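Local coordinates for protein sugar kinase MJ0406 (Methanococcus jannaschii, PDB 2C4E) that phosphorylates a broad range of nucleosides, with inosine, guanosine and cytidine preferred, to their monophosphates using ATP and a divalent metal ion, at residues A[162-174]-A[188-200]. Sequence-based numbering, arbitrary orientation. Where two conformers were deposited one is given.
Sequences GQDLPQYSKEMLL and HEFERASNLLNFE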
loop_
_atom_site.group_PDB
_atom_site.type_symbol
_atom_site.label_atom_id
_atom_site.label_comp_id
_atom_site.label_asym_id
_atom_site.label_seq_id
_atom_site.Cartn_x
_atom_site.Cartn_y
_atom_site.Cartn_z
ATOM N N GLY A 162 1.289 0.171 -23.573
ATOM C CA GLY A 162 0.793 0.870 -22.400
ATOM C C GLY A 162 1.891 1.527 -21.574
ATOM O O GLY A 162 2.840 2.108 -22.105
ATOM N N GLN A 163 1.778 1.395 -20.256
ATOM C CA GLN A 163 2.747 2.002 -19.334
ATOM C C GLN A 163 4.100 1.284 -19.326
ATOM O O GLN A 163 5.062 1.792 -18.735
ATOM C CB GLN A 163 2.174 2.060 -17.912
ATOM C CG GLN A 163 0.934 2.948 -17.768
ATOM C CD GLN A 163 1.246 4.438 -17.758
ATOM O OE1 GLN A 163 2.390 4.849 -17.961
ATOM N NE2 GLN A 163 0.223 5.251 -17.523
ATOM N N ASP A 164 4.177 0.111 -19.960
ATOM C CA ASP A 164 5.445 -0.580 -20.167
ATOM C C ASP A 164 6.291 0.079 -21.255
ATOM O O ASP A 164 7.441 -0.289 -21.410
ATOM C CB ASP A 164 5.221 -2.037 -20.621
ATOM C CG ASP A 164 4.714 -2.949 -19.517
ATOM O OD1 ASP A 164 4.548 -2.505 -18.360
ATOM O OD2 ASP A 164 4.467 -4.153 -19.750
ATOM N N LEU A 165 5.733 1.016 -22.028
ATOM C CA LEU A 165 6.425 1.546 -23.215
ATOM C C LEU A 165 7.887 1.982 -22.994
ATOM O O LEU A 165 8.745 1.650 -23.814
ATOM C CB LEU A 165 5.618 2.674 -23.895
ATOM C CG LEU A 165 6.258 3.234 -25.179
ATOM C CD1 LEU A 165 6.285 2.179 -26.282
ATOM C CD2 LEU A 165 5.547 4.504 -25.663
ATOM N N PRO A 166 8.183 2.719 -21.919
ATOM C CA PRO A 166 9.570 3.114 -21.621
ATOM C C PRO A 166 10.607 1.977 -21.540
ATOM O O PRO A 166 11.794 2.235 -21.759
ATOM C CB PRO A 166 9.442 3.830 -20.268
ATOM C CG PRO A 166 8.033 4.341 -20.245
ATOM C CD PRO A 166 7.238 3.265 -20.924
ATOM N N GLN A 167 10.172 0.759 -21.222
ATOM C CA GLN A 167 11.065 -0.404 -21.104
ATOM C C GLN A 167 11.530 -0.995 -22.429
ATOM O O GLN A 167 12.438 -1.827 -22.455
ATOM C CB GLN A 167 10.381 -1.512 -20.299
ATOM C CG GLN A 167 10.094 -1.120 -18.860
ATOM C CD GLN A 167 9.350 -2.198 -18.110
ATOM O OE1 GLN A 167 9.768 -3.356 -18.103
ATOM N NE2 GLN A 167 8.247 -1.825 -17.481
ATOM N N TYR A 168 10.892 -0.593 -23.520
ATOM C CA TYR A 168 11.247 -1.081 -24.841
ATOM C C TYR A 168 12.259 -0.155 -25.497
ATOM O O TYR A 168 11.995 1.038 -25.664
ATOM C CB TYR A 168 10.001 -1.153 -25.730
ATOM C CG TYR A 168 9.007 -2.233 -25.347
ATOM C CD1 TYR A 168 8.123 -2.049 -24.289
ATOM C CD2 TYR A 168 8.952 -3.437 -26.043
ATOM C CE1 TYR A 168 7.216 -3.029 -23.932
ATOM C CE2 TYR A 168 8.034 -4.438 -25.693
ATOM C CZ TYR A 168 7.169 -4.226 -24.641
ATOM O OH TYR A 168 6.271 -5.199 -24.284
ATOM N N SER A 169 13.400 -0.717 -25.886
ATOM C CA SER A 169 14.368 -0.030 -26.721
ATOM C C SER A 169 13.789 0.134 -28.100
ATOM O O SER A 169 12.846 -0.578 -28.471
ATOM C CB SER A 169 15.652 -0.860 -26.843
ATOM O OG SER A 169 15.380 -2.065 -27.548
ATOM N N LYS A 170 14.390 1.016 -28.886
ATOM C CA LYS A 170 14.033 1.139 -30.295
ATOM C C LYS A 170 13.939 -0.251 -30.950
ATOM O O LYS A 170 12.987 -0.551 -31.673
ATOM C CB LYS A 170 15.065 2.003 -31.025
ATOM C CG LYS A 170 14.654 2.424 -32.420
ATOM C CD LYS A 170 15.742 3.249 -33.091
ATOM C CE LYS A 170 15.416 3.498 -34.557
ATOM N NZ LYS A 170 16.413 4.396 -35.208
ATOM N N GLU A 171 14.914 -1.104 -30.657
ATOM C CA GLU A 171 15.054 -2.406 -31.332
ATOM C C GLU A 171 13.982 -3.417 -30.920
ATOM O O GLU A 171 13.406 -4.134 -31.755
ATOM C CB GLU A 171 16.459 -2.970 -31.060
ATOM C CG GLU A 171 17.592 -2.192 -31.733
ATOM C CD GLU A 171 18.033 -0.937 -30.980
ATOM O OE1 GLU A 171 17.893 -0.874 -29.739
ATOM O OE2 GLU A 171 18.534 0.001 -31.640
ATOM N N MET A 172 13.716 -3.470 -29.624
ATOM C CA MET A 172 12.727 -4.372 -29.087
ATOM C C MET A 172 11.303 -3.960 -29.459
ATOM O O MET A 172 10.435 -4.803 -29.678
ATOM C CB MET A 172 12.838 -4.404 -27.577
ATOM C CG MET A 172 12.011 -5.502 -26.970
ATOM S SD MET A 172 12.099 -5.455 -25.201
ATOM C CE MET A 172 11.165 -6.945 -24.790
ATOM N N LEU A 173 11.050 -2.664 -29.481
ATOM C CA LEU A 173 9.735 -2.170 -29.878
ATOM C C LEU A 173 9.463 -2.470 -31.339
ATOM O O LEU A 173 8.350 -2.857 -31.698
ATOM C CB LEU A 173 9.614 -0.661 -29.620
ATOM C CG LEU A 173 8.219 -0.067 -29.803
ATOM C CD1 LEU A 173 7.212 -0.780 -28.897
ATOM C CD2 LEU A 173 8.251 1.448 -29.530
ATOM N N LEU A 174 10.479 -2.307 -32.175
ATOM C CA LEU A 174 10.351 -2.597 -33.589
ATOM C C LEU A 174 10.052 -4.082 -33.732
ATOM O O LEU A 174 9.157 -4.464 -34.466
ATOM C CB LEU A 174 11.632 -2.227 -34.336
ATOM C CG LEU A 174 11.638 -2.434 -35.845
ATOM C CD1 LEU A 174 10.540 -1.616 -36.515
ATOM C CD2 LEU A 174 13.023 -2.053 -36.406
ATOM N N HIS A 188 -0.324 9.907 -26.345
ATOM C CA HIS A 188 0.965 10.296 -25.778
ATOM C C HIS A 188 2.016 9.222 -26.042
ATOM O O HIS A 188 3.168 9.517 -26.363
ATOM C CB HIS A 188 0.835 10.549 -24.273
ATOM C CG HIS A 188 0.089 11.801 -23.931
ATOM N ND1 HIS A 188 -0.118 12.819 -24.836
ATOM C CD2 HIS A 188 -0.496 12.201 -22.777
ATOM C CE1 HIS A 188 -0.792 13.796 -24.254
ATOM N NE2 HIS A 188 -1.034 13.445 -23.004
ATOM N N GLU A 189 1.596 7.973 -25.923
ATOM C CA GLU A 189 2.475 6.843 -26.074
ATOM C C GLU A 189 2.792 6.690 -27.570
ATOM O O GLU A 189 3.919 6.432 -27.936
ATOM C CB GLU A 189 1.809 5.630 -25.377
ATOM C CG GLU A 189 0.962 6.126 -24.176
ATOM C CD GLU A 189 0.942 5.236 -22.960
ATOM O OE1 GLU A 189 0.287 4.164 -23.016
ATOM O OE2 GLU A 189 1.514 5.667 -21.928
ATOM N N PHE A 190 1.811 6.960 -28.425
ATOM C CA PHE A 190 2.010 6.912 -29.869
ATOM C C PHE A 190 3.077 7.967 -30.287
ATOM O O PHE A 190 3.981 7.670 -31.084
ATOM C CB PHE A 190 0.686 7.176 -30.586
ATOM C CG PHE A 190 0.825 7.320 -32.079
ATOM C CD1 PHE A 190 1.118 6.211 -32.853
ATOM C CD2 PHE A 190 0.677 8.558 -32.696
ATOM C CE1 PHE A 190 1.251 6.329 -34.235
ATOM C CE2 PHE A 190 0.820 8.684 -34.074
ATOM C CZ PHE A 190 1.100 7.552 -34.838
ATOM N N GLU A 191 2.985 9.176 -29.740
ATOM C CA GLU A 191 3.933 10.218 -30.104
ATOM C C GLU A 191 5.318 9.765 -29.630
ATOM O O GLU A 191 6.304 9.965 -30.328
ATOM C CB GLU A 191 3.503 11.630 -29.590
ATOM C CG GLU A 191 2.219 12.138 -30.287
ATOM C CD GLU A 191 1.702 13.531 -29.845
ATOM O OE1 GLU A 191 2.172 14.115 -28.843
ATOM O OE2 GLU A 191 0.784 14.072 -30.521
ATOM N N ARG A 192 5.388 9.120 -28.465
ATOM C CA ARG A 192 6.684 8.750 -27.890
ATOM C C ARG A 192 7.313 7.626 -28.694
ATOM O O ARG A 192 8.514 7.652 -28.984
ATOM C CB ARG A 192 6.529 8.337 -26.426
ATOM C CG ARG A 192 7.720 7.580 -25.835
ATOM C CD ARG A 192 7.985 7.888 -24.367
ATOM N NE ARG A 192 9.183 7.209 -23.876
ATOM C CZ ARG A 192 9.664 7.313 -22.641
ATOM N NH1 ARG A 192 9.062 8.080 -21.737
ATOM N NH2 ARG A 192 10.760 6.644 -22.304
ATOM N N ALA A 193 6.480 6.651 -29.044
ATOM C CA ALA A 193 6.893 5.503 -29.834
ATOM C C ALA A 193 7.347 5.963 -31.213
ATOM O O ALA A 193 8.354 5.474 -31.720
ATOM C CB ALA A 193 5.767 4.491 -29.968
ATOM N N SER A 194 6.623 6.920 -31.793
ATOM C CA SER A 194 6.908 7.387 -33.152
ATOM C C SER A 194 8.213 8.158 -33.197
ATOM O O SER A 194 8.996 8.022 -34.140
ATOM C CB SER A 194 5.754 8.235 -33.687
ATOM O OG SER A 194 4.541 7.491 -33.720
ATOM N N ASN A 195 8.453 8.971 -32.169
ATOM C CA ASN A 195 9.718 9.693 -32.040
ATOM C C ASN A 195 10.875 8.706 -31.850
ATOM O O ASN A 195 11.924 8.837 -32.476
ATOM C CB ASN A 195 9.632 10.704 -30.875
ATOM C CG ASN A 195 10.865 11.595 -30.760
ATOM O OD1 ASN A 195 11.548 11.593 -29.733
ATOM N ND2 ASN A 195 11.133 12.385 -31.792
ATOM N N LEU A 196 10.672 7.683 -31.026
ATOM C CA LEU A 196 11.718 6.688 -30.792
ATOM C C LEU A 196 12.062 5.897 -32.061
ATOM O O LEU A 196 13.240 5.684 -32.363
ATOM C CB LEU A 196 11.321 5.745 -29.662
ATOM C CG LEU A 196 12.319 4.642 -29.287
ATOM C CD1 LEU A 196 13.604 5.210 -28.707
ATOM C CD2 LEU A 196 11.663 3.659 -28.321
ATOM N N LEU A 197 11.037 5.491 -32.810
ATOM C CA LEU A 197 11.208 4.664 -34.010
ATOM C C LEU A 197 11.519 5.468 -35.290
ATOM O O LEU A 197 11.884 4.882 -36.311
ATOM C CB LEU A 197 9.942 3.829 -34.244
ATOM C CG LEU A 197 9.548 2.829 -33.157
ATOM C CD1 LEU A 197 8.084 2.417 -33.276
ATOM C CD2 LEU A 197 10.427 1.596 -33.216
ATOM N N ASN A 198 11.398 6.797 -35.223
ATOM C CA ASN A 198 11.305 7.674 -36.402
ATOM C C ASN A 198 10.264 7.132 -37.384
ATOM O O ASN A 198 10.495 7.057 -38.590
ATOM C CB ASN A 198 12.668 7.922 -37.085
ATOM C CG ASN A 198 12.604 9.015 -38.164
ATOM O OD1 ASN A 198 11.873 10.006 -38.042
ATOM N ND2 ASN A 198 13.379 8.834 -39.229
ATOM N N PHE A 199 9.108 6.769 -36.841
ATOM C CA PHE A 199 7.994 6.261 -37.641
ATOM C C PHE A 199 6.933 7.315 -37.869
ATOM O O PHE A 199 6.563 8.050 -36.954
ATOM C CB PHE A 199 7.328 5.089 -36.921
ATOM C CG PHE A 199 7.896 3.737 -37.264
ATOM C CD1 PHE A 199 7.136 2.596 -37.037
ATOM C CD2 PHE A 199 9.180 3.585 -37.772
ATOM C CE1 PHE A 199 7.637 1.343 -37.316
ATOM C CE2 PHE A 199 9.672 2.306 -38.063
ATOM C CZ PHE A 199 8.892 1.204 -37.840
ATOM N N GLU A 200 6.437 7.365 -39.099
ATOM C CA GLU A 200 5.166 7.986 -39.416
ATOM C C GLU A 200 4.141 6.848 -39.516
ATOM O O GLU A 200 4.492 5.662 -39.424
ATOM C CB GLU A 200 5.256 8.755 -40.740
ATOM C CG GLU A 200 6.193 9.956 -40.710
ATOM C CD GLU A 200 6.532 10.468 -42.103
ATOM O OE1 GLU A 200 7.235 9.747 -42.848
ATOM O OE2 GLU A 200 6.095 11.584 -42.465
#
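Leu165 pushes one methyl, CD2, against the first turns of helix 187-197, where it lies 3.4 Å from the backbone oxygen Glu189 O and within packing distance of Arg192 CG. From the 3-10 turn 163-167, a chi1 of -178° sets the leucine's CG opposite its backbone N and sends CD2 to the helix. Arg192 slides past it in the opposite direction: its CB and CG lie against Leu165 CD2, the chain bends at chi2, and the guanidinium ends beside Pro166, whose CG sits 3.9 Å above the guanidinium plane, toward its rim. Lys170 runs extended over the end of the same helix as far as its amine; its CB meets Leu196 CG, and the methylenes CG and CD, each 3.6 Å from Leu196 O, and CE run along that oxygen in van der Waals contact, CE also nearing Leu197 O. The buried Leu173 puts CD2 against Ala193 CB and 3.9 Å from Leu197 CD1, both buried too. At the border, Leu196 CD2 also meets Leu173 CD2, and Leu174 CD1 approaches Phe199 CZ obliquely. Tyr204 of helix 201-205 also packs on Ala193 and Leu197.

At the other end Glu189 brings OE1 to 3.4 Å from Gly162 CA, and its carboxylate stands nearly upright to the Gln163 amide, planes 83° apart. Replacing Glu189 by alanine takes away the carboxylate and would probably open a gap beside Gly162. No hydrogen bond crosses the contact; the axes of 170-174 and 188-197 cross at -113° and pack mainly through apolar side chains. This is helix packing beside the central sheet of the ribokinase fold, with its loop end at the active site: Gln163 binds substrate and touches Thr30 of the second subunit, and ATP-binding Asn186 lies near Glu189.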